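PDB 5OEZ: FBP protein, which probably hydrolyses fructose 1,6-bisphosphate to fructose 6-phosphate and phosphate, a magnesium-dependent step of gluconeogenesis, as a homotetramer of class 1 fructose-1,6-bisphosphatase subunits. Local coordinates for residues 37-42 and 175-180; 44-49 and 124-129; 91-96 and 145-150. One frame throughout, in Å; residues are numbered along the deposited sequence.

All three contacts lie in the N-terminal family region, on or beside its mixed sheet. Contacts 1 and 2 share helix 27-47: residues 37-42 pack on strand 177-182, and residues 44-49, at the C-terminal end of the helix, meet the loop after strand 113-121. Their centres are about 13 Å apart. Contact 3 joins strand 91-96 to a loop, its centre about 26 Å from that of contact 1 and about 32 Å from that of contact 2. In this ligand-free chain, Ile46 of contact 2 lies about 4 Å from the metal-site residue Leu120, side chain to side chain; Ser96 of contact 3 directly precedes metal-site Glu97, and Cys92 is about 6 Å from Tyr113 of the AMP site.

Contact 1: residues 37-42 and 175-180; sequences TSVKVI and SATNLV
Val39 meets Thr177 and Leu179 through methyl groups alone, and no hydrogen bond or salt bridge joins residues 37-42 to residues 175-180. This is helix-on-sheet packing, helix 27-47 lying on the mixed sheet of the N-terminal region in the alpha/beta fold. One branch of the valine serves each partner. CG1 of Val39 comes to 4.3 Å from CG2 of Thr177, and CG2 of Val39 lies 4.5 Å from CD1 of Leu179. Both are loose apolar contacts. The valine has CG1 anti to the backbone N (chi1 171°), which turns that methyl to the threonine and leaves the second branch beside the leucine. Thr177 and Leu179 are two residues apart on the strand and point their CB atoms to the helix, while that of Asn178 between them points away from it. The helix makes its own i to i+4 hydrogen bonds, with Val41 N bonded to Thr37 O at 3.0 Å and Ile42 N to Ser38 O at 3.0 Å. The strand likewise uses its peptide groups within the sheet, where Thr177 and Leu179 bond to Leu192 and Phe190, and Asn178 and Val180 to Val172 and Tyr170. Phe199 of strand 198-203 touches both Val39 and Leu179, and Ala171 and Tyr173 of strand 167-173 also touch Val39, so the valine packs on three strands of the sheet. Polar groups of the segments bond elsewhere, within the chain and across subunit interfaces: Lys40 NZ forms a salt bridge with Glu198 of a third subunit, and Ala176 O accepts a hydrogen bond from Asn129 of a second subunit. With branched methyls as the touching groups, this small contact adds burial of apolar surface and no directional restraint.

Contact 2: residues 44-49 and 124-129; sequences KNIRRA and SNIDAN
Ile46 and Ile126 cross at about a right angle where the C-terminal end of helix 27-47 meets a short 3-10 turn in the loop joining the antiparallel strands 113-121 and 132-140. The terminal methyl CD1 of Ile126 lies against the two branches of Ile46, 3.8 Å from CG2 and 4.0 Å from CG1. The other branch of Ile126 has a different partner: its CG2 stands 3.8 Å from CB of Ala49. In Ile126, chi1 (-66°) sets CG2 anti to the backbone N and sends it toward Ala49, and the bend at chi2, -67°, puts CD1 at Ile46. Ala49 follows the point at which Arg48 leaves helical geometry and directs its CB at the loop. Val132 touches both isoleucines, and Leu73 of helix 72-87 packs on Ile46, continuing the apolar cluster into the fold. Leu120 and Asp121, at the end of strand 113-121, and Gly122, in the loop, come just before residues 124-129; in other structures of the protein Leu120 binds manganese and Asp121 and Gly122 bind fructose 6-phosphate, ligands absent here. Asn129, later in the loop, donates a hydrogen bond from ND2 to Ala176 O of a second subunit, so the same loop lies near the ligand site and reaches a subunit interface. The helix end is tied off by Arg48, whose side chain folds back on its own helix: NH1 donates to Lys44 O at 3.0 Å with an N-H...O angle of 154°, the oxygen lying in the guanidinium plane and the donor on a lone pair of that carbonyl.

Contact 3: residues 91-96 and 145-150; sequences VCVLGS and TTINSV
SG of Cys92 is held anti to its own backbone N (chi1 -176°), and CG1 of Ile147 anti to its carbonyl carbon (chi1 -64°); these two torsions bring the sulfur over the branch point of the isoleucine. There SG lies 3.7 Å from CB of Ile147, and the extended CG1-CD1 arm of the isoleucine carries CD1 back to 4.0 Å from the same sulfur. The second touching group of the strand is Val93, which crosses Ile147 at about a right angle. Its CG2 methyl stands 3.7 Å from CG2 of Ile147 and 3.9 Å from CD1 of Ile147, fitting between the two arms of the isoleucine. One buried side chain of the loop is thus met by two consecutive residues of 91-96, both with CB directed at it. That is unusual for a regular strand, where neighbours face opposite ways, and it follows from the corner the chain turns at Cys92. All the contacts are apolar, and no hydrogen bond links the two segments. Ile147 is also covered by Ala153 and Val156 of helix 150-158 and by Ile104 of strand 103-104, and Ala153 reaches Val93 as well. Ser149 and Asn148 tie the loop to the helix that follows: Ser149 is its N-cap, with OG hydrogen-bonded to Asp152 N, and Asp152 OD2 in turn accepts from Asn148 N. Backbone bonds from Cys92 to Ala105 and Tyr113 set the corner into the sheet, next to Tyr113 of the AMP site. The result is a helix packed on the face of a sheet near its edge, its leading loop plugged into the apolar layer by one isoleucine, in the layered alpha/beta fold of class 1 fructose-1,6-bisphosphatases.

Contact 1: residues 37-42 and 175-180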
# COMPACT_ATOMS: atom_id res chain seq x y z
N THR C 37 4.48 3.32 -15.94
CA THR C 37 3.64 2.17 -15.69
C THR C 37 4.47 0.91 -15.56
O THR C 37 4.23 0.08 -14.65
CB THR C 37 2.57 1.98 -16.79
OG1 THR C 37 1.79 3.17 -16.88
CG2 THR C 37 1.64 0.83 -16.46
N SER C 38 5.45 0.77 -16.46
CA SER C 38 6.35 -0.40 -16.46
C SER C 38 7.11 -0.50 -15.15
O SER C 38 7.23 -1.58 -14.57
CB SER C 38 7.34 -0.33 -17.62
OG SER C 38 6.67 -0.24 -18.87
N VAL C 39 7.62 0.64 -14.71
CA VAL C 39 8.41 0.71 -13.48
C VAL C 39 7.57 0.30 -12.27
O VAL C 39 8.06 -0.44 -11.41
CB VAL C 39 9.07 2.09 -13.31
CG1 VAL C 39 9.71 2.25 -11.94
CG2 VAL C 39 10.16 2.27 -14.37
N LYS C 40 6.32 0.74 -12.23
CA LYS C 40 5.44 0.41 -11.11
C LYS C 40 5.07 -1.05 -11.07
O LYS C 40 4.95 -1.64 -10.00
CB LYS C 40 4.20 1.29 -11.14
CG LYS C 40 4.53 2.73 -10.82
CD LYS C 40 3.33 3.64 -10.72
CE LYS C 40 2.63 3.82 -12.04
NZ LYS C 40 1.29 4.40 -11.76
N VAL C 41 4.85 -1.64 -12.25
CA VAL C 41 4.55 -3.05 -12.35
C VAL C 41 5.74 -3.89 -11.87
O VAL C 41 5.57 -4.87 -11.14
CB VAL C 41 4.15 -3.44 -13.80
CG1 VAL C 41 4.12 -4.96 -13.98
CG2 VAL C 41 2.78 -2.87 -14.12
N ILE C 42 6.94 -3.49 -12.27
CA ILE C 42 8.16 -4.20 -11.83
C ILE C 42 8.38 -4.07 -10.32
O ILE C 42 8.76 -5.03 -9.67
CB ILE C 42 9.39 -3.69 -12.61
CG1 ILE C 42 9.25 -4.10 -14.08
CG2 ILE C 42 10.67 -4.24 -12.01
CD1 ILE C 42 10.10 -3.27 -15.02
N SER C 175 14.53 0.64 -0.89
CA SER C 175 13.51 0.90 0.15
C SER C 175 12.55 1.99 -0.31
O SER C 175 11.39 1.97 0.05
CB SER C 175 14.13 1.24 1.51
OG SER C 175 15.31 2.01 1.37
N ALA C 176 13.05 2.91 -1.12
CA ALA C 176 12.22 3.75 -1.95
C ALA C 176 12.44 3.34 -3.41
O ALA C 176 13.41 2.67 -3.72
CB ALA C 176 12.58 5.21 -1.75
N THR C 177 11.54 3.76 -4.28
CA THR C 177 11.67 3.58 -5.72
C THR C 177 11.91 4.97 -6.33
O THR C 177 11.06 5.85 -6.22
CB THR C 177 10.41 2.95 -6.29
OG1 THR C 177 10.12 1.76 -5.56
CG2 THR C 177 10.57 2.61 -7.77
N ASN C 178 13.09 5.16 -6.93
CA ASN C 178 13.49 6.42 -7.53
C ASN C 178 13.49 6.32 -9.02
O ASN C 178 13.72 5.25 -9.56
CB ASN C 178 14.87 6.78 -7.10
CG ASN C 178 14.98 7.02 -5.61
OD1 ASN C 178 15.78 6.39 -4.92
ND2 ASN C 178 14.17 7.93 -5.11
N LEU C 179 13.19 7.43 -9.67
CA LEU C 179 13.27 7.54 -11.11
C LEU C 179 14.05 8.79 -11.42
O LEU C 179 13.67 9.88 -11.00
CB LEU C 179 11.88 7.59 -11.74
CG LEU C 179 11.79 7.28 -13.23
CD1 LEU C 179 10.43 6.69 -13.56
CD2 LEU C 179 12.05 8.51 -14.08
N VAL C 180 15.16 8.63 -12.13
CA VAL C 180 16.06 9.74 -12.44
C VAL C 180 16.09 9.86 -13.96
O VAL C 180 16.21 8.85 -14.65
CB VAL C 180 17.46 9.44 -11.86
CG1 VAL C 180 18.48 10.51 -12.24
CG2 VAL C 180 17.36 9.33 -10.34

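Contact 2: residues 44-49 and 124-129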
# COMPACT_ATOMS: atom_id res chain seq x y z
N LYS C 44 6.03 -3.69 -8.02
CA LYS C 44 5.06 -4.56 -7.37
C LYS C 44 5.62 -5.98 -7.24
O LYS C 44 5.61 -6.58 -6.15
CB LYS C 44 3.72 -4.58 -8.14
CG LYS C 44 2.74 -5.70 -7.78
CD LYS C 44 1.87 -6.19 -8.95
CE LYS C 44 0.65 -5.36 -9.25
NZ LYS C 44 -0.62 -5.96 -8.76
N ASN C 45 6.14 -6.50 -8.34
CA ASN C 45 6.71 -7.86 -8.37
C ASN C 45 7.93 -8.03 -7.47
O ASN C 45 8.06 -9.02 -6.76
CB ASN C 45 7.00 -8.28 -9.81
CG ASN C 45 5.74 -8.51 -10.60
OD1 ASN C 45 5.03 -9.48 -10.37
ND2 ASN C 45 5.41 -7.59 -11.50
N ILE C 46 8.82 -7.04 -7.48
CA ILE C 46 9.98 -7.06 -6.61
C ILE C 46 9.57 -7.05 -5.13
O ILE C 46 10.10 -7.82 -4.33
CB ILE C 46 10.96 -5.92 -6.91
CG1 ILE C 46 11.57 -6.12 -8.30
CG2 ILE C 46 12.10 -5.88 -5.90
CD1 ILE C 46 12.28 -4.90 -8.85
N ARG C 47 8.64 -6.17 -4.75
CA ARG C 47 8.22 -6.09 -3.33
C ARG C 47 7.75 -7.41 -2.75
O ARG C 47 8.04 -7.70 -1.59
CB ARG C 47 7.16 -5.02 -3.16
CG ARG C 47 6.63 -4.72 -1.74
CD ARG C 47 7.56 -3.90 -0.82
NE ARG C 47 8.19 -2.71 -1.40
CZ ARG C 47 9.06 -1.93 -0.75
NH1 ARG C 47 9.43 -2.19 0.51
NH2 ARG C 47 9.58 -0.88 -1.36
N ARG C 48 7.05 -8.20 -3.57
CA ARG C 48 6.51 -9.49 -3.17
C ARG C 48 7.35 -10.72 -3.58
O ARG C 48 6.88 -11.85 -3.47
CB ARG C 48 5.08 -9.60 -3.71
CG ARG C 48 4.12 -8.63 -3.03
CD ARG C 48 2.98 -8.10 -3.89
NE ARG C 48 2.40 -6.95 -3.20
CZ ARG C 48 2.79 -5.68 -3.32
NH1 ARG C 48 3.76 -5.30 -4.16
NH2 ARG C 48 2.18 -4.74 -2.60
N ALA C 49 8.61 -10.52 -3.99
CA ALA C 49 9.53 -11.63 -4.28
C ALA C 49 9.65 -12.50 -3.03
O ALA C 49 9.83 -11.98 -1.92
CB ALA C 49 10.90 -11.11 -4.67
N SER C 124 20.07 -11.10 -10.09
CA SER C 124 20.47 -12.08 -9.07
C SER C 124 20.36 -11.51 -7.65
O SER C 124 19.98 -12.23 -6.72
CB SER C 124 21.91 -12.55 -9.32
OG SER C 124 22.82 -11.46 -9.31
N ASN C 125 20.66 -10.22 -7.52
CA ASN C 125 20.63 -9.50 -6.23
C ASN C 125 19.33 -9.55 -5.45
O ASN C 125 19.35 -9.30 -4.25
CB ASN C 125 20.96 -8.02 -6.44
CG ASN C 125 22.41 -7.77 -6.77
OD1 ASN C 125 23.27 -8.61 -6.53
ND2 ASN C 125 22.70 -6.59 -7.27
N ILE C 126 18.22 -9.80 -6.13
CA ILE C 126 16.89 -9.82 -5.51
C ILE C 126 16.86 -10.75 -4.30
O ILE C 126 16.26 -10.41 -3.28
CB ILE C 126 15.79 -10.27 -6.52
CG1 ILE C 126 15.59 -9.26 -7.65
CG2 ILE C 126 14.46 -10.55 -5.83
CD1 ILE C 126 15.02 -7.93 -7.23
N ASP C 127 17.49 -11.92 -4.41
CA ASP C 127 17.47 -12.92 -3.34
C ASP C 127 18.05 -12.41 -2.00
O ASP C 127 17.57 -12.79 -0.93
CB ASP C 127 18.21 -14.20 -3.78
CG ASP C 127 17.45 -14.97 -4.86
OD1 ASP C 127 16.32 -14.56 -5.24
OD2 ASP C 127 17.99 -15.99 -5.33
N ALA C 128 19.06 -11.55 -2.09
CA ALA C 128 19.71 -10.95 -0.92
C ALA C 128 19.18 -9.55 -0.61
O ALA C 128 19.79 -8.83 0.19
CB ALA C 128 21.22 -10.89 -1.15
N ASN C 129 18.08 -9.15 -1.24
CA ASN C 129 17.42 -7.87 -0.95
C ASN C 129 18.31 -6.63 -1.16
O ASN C 129 18.18 -5.65 -0.44
CB ASN C 129 16.88 -7.90 0.50
CG ASN C 129 15.78 -6.88 0.74
OD1 ASN C 129 15.24 -6.29 -0.19
ND2 ASN C 129 15.43 -6.68 2.02

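Contact 3: residues 91-96 and 145-150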
# COMPACT_ATOMS: atom_id res chain seq x y z
N VAL C 91 6.60 4.66 -30.06
CA VAL C 91 7.87 4.03 -30.44
C VAL C 91 7.83 3.49 -31.86
O VAL C 91 6.82 2.93 -32.30
CB VAL C 91 8.33 2.94 -29.45
CG1 VAL C 91 8.12 3.39 -28.02
CG2 VAL C 91 7.63 1.62 -29.70
N CYS C 92 8.92 3.70 -32.58
CA CYS C 92 9.17 3.08 -33.87
C CYS C 92 9.84 1.71 -33.68
O CYS C 92 9.40 0.70 -34.24
CB CYS C 92 10.11 3.98 -34.67
SG CYS C 92 10.38 3.36 -36.33
N VAL C 93 10.87 1.69 -32.85
CA VAL C 93 11.72 0.53 -32.67
C VAL C 93 12.00 0.35 -31.19
O VAL C 93 12.26 1.32 -30.48
CB VAL C 93 13.06 0.75 -33.42
CG1 VAL C 93 14.14 -0.27 -33.06
CG2 VAL C 93 12.82 0.76 -34.92
N LEU C 94 12.00 -0.91 -30.77
CA LEU C 94 12.26 -1.32 -29.40
C LEU C 94 13.49 -2.20 -29.41
O LEU C 94 13.62 -3.10 -30.23
CB LEU C 94 11.10 -2.17 -28.94
CG LEU C 94 10.54 -1.89 -27.57
CD1 LEU C 94 9.77 -0.59 -27.60
CD2 LEU C 94 9.63 -3.03 -27.19
N GLY C 95 14.39 -1.97 -28.46
CA GLY C 95 15.53 -2.85 -28.25
C GLY C 95 15.66 -3.20 -26.79
O GLY C 95 15.98 -2.35 -25.97
N SER C 96 15.41 -4.46 -26.46
CA SER C 96 15.65 -4.98 -25.12
C SER C 96 17.00 -5.67 -25.04
O SER C 96 17.31 -6.49 -25.88
CB SER C 96 14.58 -6.01 -24.80
OG SER C 96 14.77 -6.52 -23.49
N THR C 145 13.83 9.71 -42.84
CA THR C 145 14.13 8.28 -42.61
C THR C 145 12.88 7.52 -42.15
O THR C 145 12.07 8.04 -41.38
CB THR C 145 15.26 8.10 -41.57
OG1 THR C 145 16.33 9.01 -41.86
CG2 THR C 145 15.80 6.68 -41.58
N THR C 146 12.73 6.29 -42.65
CA THR C 146 11.64 5.38 -42.22
C THR C 146 12.22 4.01 -41.85
O THR C 146 13.33 3.66 -42.25
CB THR C 146 10.50 5.22 -43.24
OG1 THR C 146 10.98 4.50 -44.37
CG2 THR C 146 9.90 6.57 -43.68
N ILE C 147 11.47 3.27 -41.04
CA ILE C 147 11.85 1.94 -40.62
C ILE C 147 10.64 1.03 -40.75
O ILE C 147 9.70 1.12 -39.96
CB ILE C 147 12.38 1.95 -39.16
CG1 ILE C 147 13.68 2.78 -39.09
CG2 ILE C 147 12.66 0.54 -38.65
CD1 ILE C 147 14.14 3.10 -37.69
N ASN C 148 10.67 0.17 -41.77
CA ASN C 148 9.64 -0.84 -42.00
C ASN C 148 10.13 -2.28 -41.81
O ASN C 148 9.39 -3.23 -42.07
CB ASN C 148 9.07 -0.68 -43.41
CG ASN C 148 8.50 0.72 -43.64
OD1 ASN C 148 8.07 1.40 -42.69
ND2 ASN C 148 8.46 1.14 -44.89
N SER C 149 11.35 -2.46 -41.31
CA SER C 149 11.93 -3.79 -41.09
C SER C 149 13.10 -3.74 -40.12
O SER C 149 13.53 -2.65 -39.71
CB SER C 149 12.40 -4.40 -42.41
OG SER C 149 13.56 -3.74 -42.88
N VAL C 150 13.60 -4.91 -39.74
CA VAL C 150 14.76 -5.00 -38.84
C VAL C 150 16.05 -4.60 -39.59
O VAL C 150 16.96 -4.01 -38.98
CB VAL C 150 14.91 -6.42 -38.21
CG1 VAL C 150 16.13 -6.51 -37.31
CG2 VAL C 150 13.66 -6.80 -37.41